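Local coordinates for protein putative amidohydrolase (Unidentified, PDB 3MKV) that probably hydrolyses dipeptides that end in proline, as a zinc-dependent prolidase of the amidohydrolase superfamily with a two-zinc active site, at residues A[133-139]-A[166-172]; A[68-72]-A[89-94]; A[267-273]-A[314-320]. One frame throughout, in Å; residues are numbered along the deposited sequence.

Contact 1. Residues A[133-139]-A[166-172]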
loop_
_atom_site.group_PDB
_atom_site.type_symbol
_atom_site.label_atom_id
_atom_site.label_comp_id
_atom_site.label_asym_id
_atom_site.label_seq_id
_atom_site.Cartn_x
_atom_site.Cartn_y
_atom_site.Cartn_z
ATOM N N GLY A 133 7.506 -27.616 -5.850
ATOM C CA GLY A 133 7.527 -26.284 -5.265
ATOM C C GLY A 133 6.624 -26.273 -4.036
ATOM O O GLY A 133 6.625 -27.214 -3.239
ATOM N N ARG A 134 5.840 -25.214 -3.877
ATOM C CA ARG A 134 4.890 -25.157 -2.774
ATOM C C ARG A 134 3.525 -25.714 -3.173
ATOM O O ARG A 134 3.015 -25.420 -4.250
ATOM C CB ARG A 134 4.742 -23.725 -2.273
ATOM C CG ARG A 134 5.913 -23.264 -1.439
ATOM C CD ARG A 134 5.805 -21.774 -1.169
ATOM N NE ARG A 134 6.099 -20.964 -2.352
ATOM C CZ ARG A 134 5.712 -19.699 -2.495
ATOM N NH1 ARG A 134 5.003 -19.119 -1.542
ATOM N NH2 ARG A 134 6.024 -19.017 -3.586
ATOM N N ALA A 135 2.947 -26.524 -2.296
ATOM C CA ALA A 135 1.605 -27.040 -2.494
ATOM C C ALA A 135 0.603 -25.893 -2.525
ATOM O O ALA A 135 0.674 -24.979 -1.702
ATOM C CB ALA A 135 1.258 -27.995 -1.376
ATOM N N LEU A 136 -0.333 -25.940 -3.465
ATOM C CA LEU A 136 -1.414 -24.951 -3.493
ATOM C C LEU A 136 -2.564 -25.344 -2.562
ATOM O O LEU A 136 -3.094 -26.444 -2.625
ATOM C CB LEU A 136 -1.926 -24.732 -4.913
ATOM C CG LEU A 136 -1.255 -23.611 -5.723
ATOM C CD1 LEU A 136 0.256 -23.763 -5.789
ATOM C CD2 LEU A 136 -1.835 -23.560 -7.120
ATOM N N SER A 137 -2.939 -24.430 -1.684
ATOM C CA SER A 137 -4.048 -24.662 -0.777
ATOM C C SER A 137 -4.963 -23.446 -0.793
ATOM O O SER A 137 -4.522 -22.324 -1.078
ATOM C CB SER A 137 -3.526 -24.902 0.639
ATOM O OG SER A 137 -4.593 -24.955 1.566
ATOM N N GLN A 138 -6.238 -23.676 -0.495
ATOM C CA GLN A 138 -7.188 -22.589 -0.332
ATOM C C GLN A 138 -7.051 -22.106 1.103
ATOM O O GLN A 138 -6.395 -22.747 1.929
ATOM C CB GLN A 138 -8.617 -23.090 -0.560
ATOM C CG GLN A 138 -9.037 -24.118 0.486
ATOM C CD GLN A 138 -10.520 -24.423 0.483
ATOM O OE1 GLN A 138 -11.052 -25.024 -0.456
ATOM N NE2 GLN A 138 -11.196 -24.026 1.549
ATOM N N THR A 139 -7.687 -20.982 1.403
ATOM C CA THR A 139 -7.735 -20.471 2.758
ATOM C C THR A 139 -8.388 -21.482 3.705
ATOM O O THR A 139 -9.492 -21.982 3.445
ATOM C CB THR A 139 -8.518 -19.171 2.785
ATOM O OG1 THR A 139 -7.778 -18.165 2.088
ATOM C CG2 THR A 139 -8.790 -18.732 4.211
ATOM N N ALA A 166 8.496 -23.663 4.081
ATOM C CA ALA A 166 7.085 -23.669 3.672
ATOM C C ALA A 166 6.782 -24.791 2.690
ATOM O O ALA A 166 7.325 -24.822 1.583
ATOM C CB ALA A 166 6.683 -22.320 3.078
ATOM N N LEU A 167 5.923 -25.716 3.105
ATOM C CA LEU A 167 5.477 -26.810 2.238
ATOM C C LEU A 167 4.392 -26.361 1.232
ATOM O O LEU A 167 4.238 -26.952 0.154
ATOM C CB LEU A 167 4.918 -27.972 3.068
ATOM C CG LEU A 167 5.724 -28.751 4.117
ATOM C CD1 LEU A 167 5.032 -30.108 4.330
ATOM C CD2 LEU A 167 7.192 -28.956 3.769
ATOM N N GLY A 168 3.634 -25.331 1.595
ATOM C CA GLY A 168 2.607 -24.812 0.710
ATOM C C GLY A 168 2.468 -23.304 0.677
ATOM O O GLY A 168 3.272 -22.582 1.246
ATOM N N ARG A 169 1.430 -22.839 -0.011
ATOM C CA ARG A 169 1.118 -21.425 -0.119
ATOM C C ARG A 169 -0.380 -21.318 -0.307
ATOM O O ARG A 169 -0.977 -22.177 -0.941
ATOM C CB ARG A 169 1.811 -20.814 -1.329
ATOM C CG ARG A 169 1.365 -21.430 -2.654
ATOM C CD ARG A 169 2.130 -20.830 -3.825
ATOM N NE ARG A 169 1.777 -19.437 -4.050
ATOM C CZ ARG A 169 2.324 -18.671 -4.995
ATOM N NH1 ARG A 169 3.260 -19.159 -5.796
ATOM N NH2 ARG A 169 1.941 -17.410 -5.136
ATOM N N VAL A 170 -0.980 -20.259 0.233
ATOM C CA VAL A 170 -2.415 -20.042 0.096
ATOM C C VAL A 170 -2.761 -19.273 -1.165
ATOM O O VAL A 170 -2.045 -18.357 -1.569
ATOM C CB VAL A 170 -2.999 -19.295 1.306
ATOM C CG1 VAL A 170 -4.490 -18.992 1.075
ATOM C CG2 VAL A 170 -2.791 -20.116 2.569
ATOM N N ALA A 171 -3.869 -19.657 -1.783
ATOM C CA ALA A 171 -4.324 -19.029 -3.012
ATOM C C ALA A 171 -5.806 -19.365 -3.225
ATOM O O ALA A 171 -6.213 -20.522 -3.081
ATOM C CB ALA A 171 -3.473 -19.506 -4.207
ATOM N N ASP A 172 -6.605 -18.352 -3.557
ATOM C CA ASP A 172 -8.040 -18.541 -3.749
ATOM C C ASP A 172 -8.482 -17.836 -5.006
ATOM O O ASP A 172 -8.075 -16.707 -5.284
ATOM C CB ASP A 172 -8.829 -17.981 -2.566
ATOM C CG ASP A 172 -8.428 -18.605 -1.246
ATOM O OD1 ASP A 172 -8.932 -19.701 -0.902
ATOM O OD2 ASP A 172 -7.615 -17.985 -0.539
#

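Contact 2. Residues A[68-72]-A[89-94]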
loop_
_atom_site.group_PDB
_atom_site.type_symbol
_atom_site.label_atom_id
_atom_site.label_comp_id
_atom_site.label_asym_id
_atom_site.label_seq_id
_atom_site.Cartn_x
_atom_site.Cartn_y
_atom_site.Cartn_z
ATOM N N VAL A 68 11.108 -33.176 1.640
ATOM C CA VAL A 68 12.481 -33.098 2.087
ATOM C C VAL A 68 12.663 -32.065 3.195
ATOM O O VAL A 68 13.506 -32.239 4.074
ATOM C CB VAL A 68 13.451 -32.869 0.909
ATOM C CG1 VAL A 68 14.749 -32.251 1.397
ATOM C CG2 VAL A 68 13.707 -34.194 0.185
ATOM N N VAL A 69 11.865 -31.000 3.179
ATOM C CA VAL A 69 12.050 -29.959 4.187
ATOM C C VAL A 69 11.112 -30.097 5.362
ATOM O O VAL A 69 11.044 -29.206 6.201
ATOM C CB VAL A 69 11.963 -28.515 3.615
ATOM C CG1 VAL A 69 12.744 -28.422 2.312
ATOM C CG2 VAL A 69 10.514 -28.072 3.443
ATOM N N ALA A 70 10.389 -31.213 5.424
ATOM C CA ALA A 70 9.575 -31.519 6.599
ATOM C C ALA A 70 10.493 -32.049 7.680
ATOM O O ALA A 70 10.477 -33.240 7.991
ATOM C CB ALA A 70 8.515 -32.529 6.267
ATOM N N ILE A 71 11.296 -31.149 8.242
ATOM C CA ILE A 71 12.361 -31.513 9.172
ATOM C C ILE A 71 11.845 -31.755 10.586
ATOM O O ILE A 71 12.596 -32.216 11.452
ATOM C CB ILE A 71 13.479 -30.442 9.220
ATOM C CG1 ILE A 71 12.927 -29.096 9.701
ATOM C CG2 ILE A 71 14.147 -30.282 7.862
ATOM C CD1 ILE A 71 14.024 -28.080 10.032
ATOM N N GLU A 72 10.574 -31.436 10.822
ATOM C CA GLU A 72 9.908 -31.855 12.055
ATOM C C GLU A 72 8.409 -32.069 11.885
ATOM O O GLU A 72 7.846 -31.740 10.841
ATOM C CB GLU A 72 10.208 -30.921 13.239
ATOM C CG GLU A 72 10.833 -29.576 12.901
ATOM C CD GLU A 72 10.951 -28.675 14.129
ATOM O OE1 GLU A 72 12.034 -28.079 14.354
ATOM O OE2 GLU A 72 9.953 -28.574 14.880
ATOM N N ARG A 89 19.350 -28.611 7.735
ATOM C CA ARG A 89 18.697 -29.785 8.339
ATOM C C ARG A 89 18.079 -30.750 7.327
ATOM O O ARG A 89 17.750 -31.878 7.679
ATOM C CB ARG A 89 17.656 -29.375 9.379
ATOM C CG ARG A 89 18.259 -28.858 10.674
ATOM C CD ARG A 89 17.504 -29.430 11.859
ATOM N NE ARG A 89 16.620 -28.448 12.477
ATOM C CZ ARG A 89 15.622 -28.757 13.302
ATOM N NH1 ARG A 89 14.869 -27.796 13.832
ATOM N NH2 ARG A 89 15.369 -30.031 13.586
ATOM N N ALA A 90 17.939 -30.307 6.080
ATOM C CA ALA A 90 17.417 -31.142 4.992
ATOM C C ALA A 90 18.479 -32.040 4.356
ATOM O O ALA A 90 18.164 -33.098 3.804
ATOM C CB ALA A 90 16.760 -30.269 3.914
ATOM N N VAL A 91 19.735 -31.616 4.429
ATOM C CA VAL A 91 20.842 -32.373 3.835
ATOM C C VAL A 91 20.985 -33.836 4.324
ATOM O O VAL A 91 21.039 -34.771 3.519
ATOM C CB VAL A 91 22.172 -31.614 4.016
ATOM C CG1 VAL A 91 23.352 -32.500 3.621
ATOM C CG2 VAL A 91 22.157 -30.282 3.207
ATOM N N PRO A 92 21.071 -34.035 5.644
ATOM C CA PRO A 92 21.103 -35.396 6.168
ATOM C C PRO A 92 19.872 -36.200 5.740
ATOM O O PRO A 92 19.977 -37.396 5.461
ATOM C CB PRO A 92 21.117 -35.193 7.689
ATOM C CG PRO A 92 20.686 -33.769 7.906
ATOM C CD PRO A 92 21.160 -33.025 6.708
ATOM N N ILE A 93 18.718 -35.546 5.680
ATOM C CA ILE A 93 17.485 -36.205 5.248
ATOM C C ILE A 93 17.570 -36.750 3.824
ATOM O O ILE A 93 17.224 -37.897 3.572
ATOM C CB ILE A 93 16.258 -35.273 5.384
ATOM C CG1 ILE A 93 16.004 -34.956 6.863
ATOM C CG2 ILE A 93 15.034 -35.916 4.753
ATOM C CD1 ILE A 93 14.804 -34.087 7.119
ATOM N N MET A 94 18.049 -35.932 2.898
ATOM C CA MET A 94 18.192 -36.373 1.516
ATOM C C MET A 94 19.206 -37.513 1.381
ATOM O O MET A 94 19.037 -38.425 0.561
ATOM C CB MET A 94 18.586 -35.203 0.613
ATOM C CG MET A 94 17.423 -34.317 0.169
ATOM S SD MET A 94 17.960 -33.016 -0.967
ATOM C CE MET A 94 19.078 -32.089 0.087
#

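Contact 3. Residues A[267-273]-A[314-320]. With SO4 (sulfate ion), chain L.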
loop_
_atom_site.group_PDB
_atom_site.type_symbol
_atom_site.label_atom_id
_atom_site.label_comp_id
_atom_site.label_asym_id
_atom_site.label_seq_id
_atom_site.Cartn_x
_atom_site.Cartn_y
_atom_site.Cartn_z
ATOM N N ALA A 267 -9.511 -45.866 -12.055
ATOM C CA ALA A 267 -9.016 -46.845 -13.026
ATOM C C ALA A 267 -9.428 -46.469 -14.435
ATOM O O ALA A 267 -8.628 -46.516 -15.363
ATOM C CB ALA A 267 -9.540 -48.223 -12.692
ATOM N N GLU A 268 -10.693 -46.098 -14.580
ATOM C CA GLU A 268 -11.276 -45.810 -15.878
ATOM C C GLU A 268 -10.718 -44.537 -16.485
ATOM O O GLU A 268 -10.670 -44.402 -17.701
ATOM C CB GLU A 268 -12.789 -45.692 -15.751
ATOM C CG GLU A 268 -13.466 -45.220 -17.017
ATOM C CD GLU A 268 -14.702 -44.391 -16.733
ATOM O OE1 GLU A 268 -15.256 -44.521 -15.615
ATOM O OE2 GLU A 268 -15.109 -43.610 -17.625
ATOM N N HIS A 269 -10.317 -43.597 -15.639
ATOM C CA HIS A 269 -9.762 -42.331 -16.113
ATOM C C HIS A 269 -8.278 -42.435 -16.425
ATOM O O HIS A 269 -7.714 -41.552 -17.053
ATOM C CB HIS A 269 -9.978 -41.233 -15.079
ATOM C CG HIS A 269 -11.260 -40.484 -15.249
ATOM N ND1 HIS A 269 -12.472 -40.979 -14.819
ATOM C CD2 HIS A 269 -11.517 -39.272 -15.793
ATOM C CE1 HIS A 269 -13.422 -40.104 -15.095
ATOM N NE2 HIS A 269 -12.868 -39.058 -15.683
ATOM N N GLY A 270 -7.645 -43.510 -15.972
ATOM C CA GLY A 270 -6.227 -43.700 -16.223
ATOM C C GLY A 270 -5.384 -42.960 -15.206
ATOM O O GLY A 270 -4.174 -42.793 -15.387
ATOM N N ALA A 271 -6.028 -42.520 -14.128
ATOM C CA ALA A 271 -5.342 -41.813 -13.054
ATOM C C ALA A 271 -4.578 -42.785 -12.147
ATOM O O ALA A 271 -4.868 -43.975 -12.119
ATOM C CB ALA A 271 -6.346 -40.984 -12.240
ATOM N N TYR A 272 -3.610 -42.265 -11.394
ATOM C CA TYR A 272 -2.860 -43.074 -10.437
ATOM C C TYR A 272 -3.142 -42.661 -9.009
ATOM O O TYR A 272 -3.423 -41.489 -8.733
ATOM C CB TYR A 272 -1.360 -42.933 -10.651
ATOM C CG TYR A 272 -0.871 -43.141 -12.063
ATOM C CD1 TYR A 272 -0.187 -44.292 -12.414
ATOM C CD2 TYR A 272 -1.048 -42.162 -13.028
ATOM C CE1 TYR A 272 0.287 -44.478 -13.703
ATOM C CE2 TYR A 272 -0.580 -42.333 -14.313
ATOM C CZ TYR A 272 0.084 -43.499 -14.648
ATOM O OH TYR A 272 0.552 -43.688 -15.932
ATOM N N VAL A 273 -3.051 -43.626 -8.099
ATOM C CA VAL A 273 -3.081 -43.321 -6.670
ATOM C C VAL A 273 -1.750 -43.642 -5.998
ATOM O O VAL A 273 -1.059 -44.588 -6.370
ATOM C CB VAL A 273 -4.235 -44.041 -5.920
ATOM C CG1 VAL A 273 -4.257 -43.598 -4.470
ATOM C CG2 VAL A 273 -5.574 -43.720 -6.578
ATOM N N MET A 314 -8.349 -50.981 -4.141
ATOM C CA MET A 314 -7.755 -50.396 -5.346
ATOM C C MET A 314 -7.234 -51.458 -6.293
ATOM O O MET A 314 -7.302 -51.300 -7.513
ATOM C CB MET A 314 -6.652 -49.388 -4.993
ATOM C CG MET A 314 -7.181 -48.007 -4.596
ATOM S SD MET A 314 -5.906 -46.830 -4.086
ATOM C CE MET A 314 -5.470 -47.416 -2.454
ATOM N N LYS A 315 -6.707 -52.541 -5.729
ATOM C CA LYS A 315 -6.222 -53.654 -6.542
ATOM C C LYS A 315 -7.386 -54.309 -7.285
ATOM O O LYS A 315 -7.349 -54.488 -8.502
ATOM C CB LYS A 315 -5.522 -54.688 -5.663
ATOM C CG LYS A 315 -5.060 -55.911 -6.424
ATOM C CD LYS A 315 -4.401 -56.912 -5.496
ATOM C CE LYS A 315 -3.900 -58.143 -6.256
ATOM N NZ LYS A 315 -3.086 -59.045 -5.377
ATOM N N ARG A 316 -8.419 -54.654 -6.529
ATOM C CA ARG A 316 -9.638 -55.213 -7.081
ATOM C C ARG A 316 -10.116 -54.369 -8.256
ATOM O O ARG A 316 -10.622 -54.891 -9.250
ATOM C CB ARG A 316 -10.707 -55.259 -5.988
ATOM C CG ARG A 316 -11.949 -56.073 -6.318
ATOM C CD ARG A 316 -12.931 -55.992 -5.156
ATOM N NE ARG A 316 -12.315 -56.466 -3.917
ATOM C CZ ARG A 316 -12.465 -55.887 -2.728
ATOM N NH1 ARG A 316 -13.206 -54.791 -2.601
ATOM N NH2 ARG A 316 -11.860 -56.400 -1.664
ATOM N N ALA A 317 -9.950 -53.057 -8.139
ATOM C CA ALA A 317 -10.392 -52.136 -9.180
ATOM C C ALA A 317 -9.409 -52.023 -10.349
ATOM O O ALA A 317 -9.752 -51.500 -11.416
ATOM C CB ALA A 317 -10.660 -50.772 -8.581
ATOM N N GLY A 318 -8.189 -52.509 -10.148
ATOM C CA GLY A 318 -7.160 -52.403 -11.178
ATOM C C GLY A 318 -6.573 -51.002 -11.234
ATOM O O GLY A 318 -6.150 -50.523 -12.294
ATOM N N VAL A 319 -6.551 -50.338 -10.083
ATOM C CA VAL A 319 -5.934 -49.020 -9.984
ATOM C C VAL A 319 -4.410 -49.102 -10.007
ATOM O O VAL A 319 -3.792 -49.792 -9.189
ATOM C CB VAL A 319 -6.389 -48.284 -8.712
ATOM C CG1 VAL A 319 -5.574 -47.011 -8.509
ATOM C CG2 VAL A 319 -7.871 -47.964 -8.793
ATOM N N LYS A 320 -3.811 -48.407 -10.967
ATOM C CA LYS A 320 -2.371 -48.205 -10.990
ATOM C C LYS A 320 -1.913 -47.475 -9.715
ATOM O O LYS A 320 -2.240 -46.299 -9.499
ATOM C CB LYS A 320 -1.986 -47.414 -12.249
ATOM C CG LYS A 320 -2.051 -48.240 -13.532
ATOM C CD LYS A 320 -2.590 -47.464 -14.724
ATOM C CE LYS A 320 -1.710 -46.277 -15.100
ATOM N NZ LYS A 320 -2.448 -45.278 -15.938
HETATM S S SO4 L . -0.264 -41.530 -18.445
HETATM O O1 SO4 L . 0.911 -41.466 -17.581
HETATM O O2 SO4 L . 0.142 -41.843 -19.803
HETATM O O3 SO4 L . -1.160 -42.564 -17.945
HETATM O O4 SO4 L . -0.945 -40.236 -18.454
HETATM O O HOH W 1 -5.632 -46.609 -12.024
#

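Contact 1. Residues A[133-139]-A[166-172]
R134 and R169 lay their guanidinium groups flat on one another, centres 4.3 Å apart and planes only 14° from parallel. The R169 chain starts with CG lodged between its backbone N and carbonyl carbon (chi1 62°), and both chains bend at chi3, which brings the two planes face to face although the side chains cross. The like charges, R134 NH2 and R169 NH1 at 3.5 Å, are probably offset by E183 and E184 of the covering helix, which form salt bridges with R169. Arginine suits the place because its flat, delocalised ion can stack and still bond at its rim; L136 adds an apolar flank, its CD1 alongside R169 CD.

The strands beneath are parallel. A135 N donates to L167 O and R169 N to A135 O, both at 2.8 Å. Having no CB, G168 allows its CA within 3.1 Å of A135 O.

At the far end D172 grips T139 twice: OD1 offers its syn lone pair to T139 N at 2.9 Å in a nearly straight bond, while OD2 takes the hydroxyl of T139 OG1 at 2.6 Å, somewhat out of the carboxylate plane. R182 of the second subunit adds a salt bridge to D172 OD1. Helix 174-187 covers the arginine face of this short two-stranded parallel sheet, an excursion after strand 128-131 of the TIM barrel.

Contact 2. Residues A[68-72]-A[89-94]
I71 carries CG1 between its backbone N and carbonyl carbon (chi1 61°), and R89 folds its chain at chi2 (-137°) and again at chi3; together these turns bring the isoleucine tip against the flat of the guanidinium. I71 CD1 lies over one face of that group, nearer its rim than its centre, 3.6 Å from R89 NE. The methyl thus supports the flat ion from one side while the polar rim is left to E72. There R89 NH1 donates to E72 OE1 at 2.9 Å, using the anti lone pair of the oxygen. The bond is bent, 136° at the hydrogen; the oxygen lies out of the guanidinium plane, and the carboxylate is turned well away from that plane. R77 gives E72 a second salt bridge to the same OE1, so two arginines share one acid; L123 of the third subunit packs on R89.

Further along the helix the contact is apolar. I93 CD1 reaches I71 CG2 at 3.9 Å and comes as close, 3.8 Å, to the backbone oxygen V68 O. V68, with CG1 anti to its backbone N, directs that methyl to M94 CG at 3.6 Å and to A90 CB at 3.8 Å. A small alanine lets the loop come near the helix, the branched valine presses both methyls on M94 CG, and the unbranched methionine chain crosses it at about a right angle. F115 of helix 113-120 closes over A90 and M94.

Between these anchors A70 centres an inverse gamma turn, closed by a weak bond from I71 N to V69 O. The loop follows the zinc ligands H65 and H67, the HxH motif at the end of the first barrel strand, and helix 83-99 is the crossover helix of the beta-alpha-beta unit leading to strand 102-107.

Contact 3. Residues A[267-273]-A[314-320]
Two neighbouring helix-to-strand turns of the TIM barrel meet here, each ended by a Schellman motif whose glycine, G270 or G318, adopts the positive phi that other residues seldom tolerate. Where the chain leaves these turns, V273 N donates to K320 O at 3.1 Å, the start of pairing between adjacent strand regions. A water bridges the same edge, giving a hydrogen to A271 O and accepting one from K320 N.

Below the turns the packing is apolar. V273 holds CG1 anti to its backbone N (chi1 -176°), which sets that methyl 3.6 Å from M314 SD and leaves CG2 to meet V319 CG1 at 3.8 Å; V266 of helix 260-269 adds to this small core. A267 CB rests against A317 O, where alanine lets the helix ends come close.

K320 bends at chi2 and chi3 to carry NZ over the face of Y272, 3.8 Å from the ring centroid and 31° off its normal, a cation-pi contact. The same NZ donates to G270 O at 3.1 Å, approaching from above the carbonyl plane. Y272 OH reaches a sulfate ion, probably from the crystallisation liquor, 2.8 Å from its O1, and R250 also bonds this anion. The lysine amine is met by a carbonyl and an aromatic face, with the sulfate nearby (K320 NZ to its O3 3.6 Å), surroundings that would probably favour its protonated form.

How the contacts relate
Contacts 1 and 2 each bring one residue near the zinc site, whereas contact 3 belongs to the far end of the barrel. Along the chain they follow in series, contact 2 first. The centres of contacts 1 and 2 lie about 20 Å apart, yet the two touch: L167 CD2 packs on V69 CG2 at 3.5 Å. The L167 side chain is about 6 Å from a zinc ion and that of A70 about 8 Å; the zinc pair is held by H65, H67, carboxylated K193, H234, H254 and D326. Contact 3 touches neither; its nearest atoms are about 16 Å from contact 1 and 18 Å from contact 2, and the side chain of V273 is about 11 Å from a zinc ion.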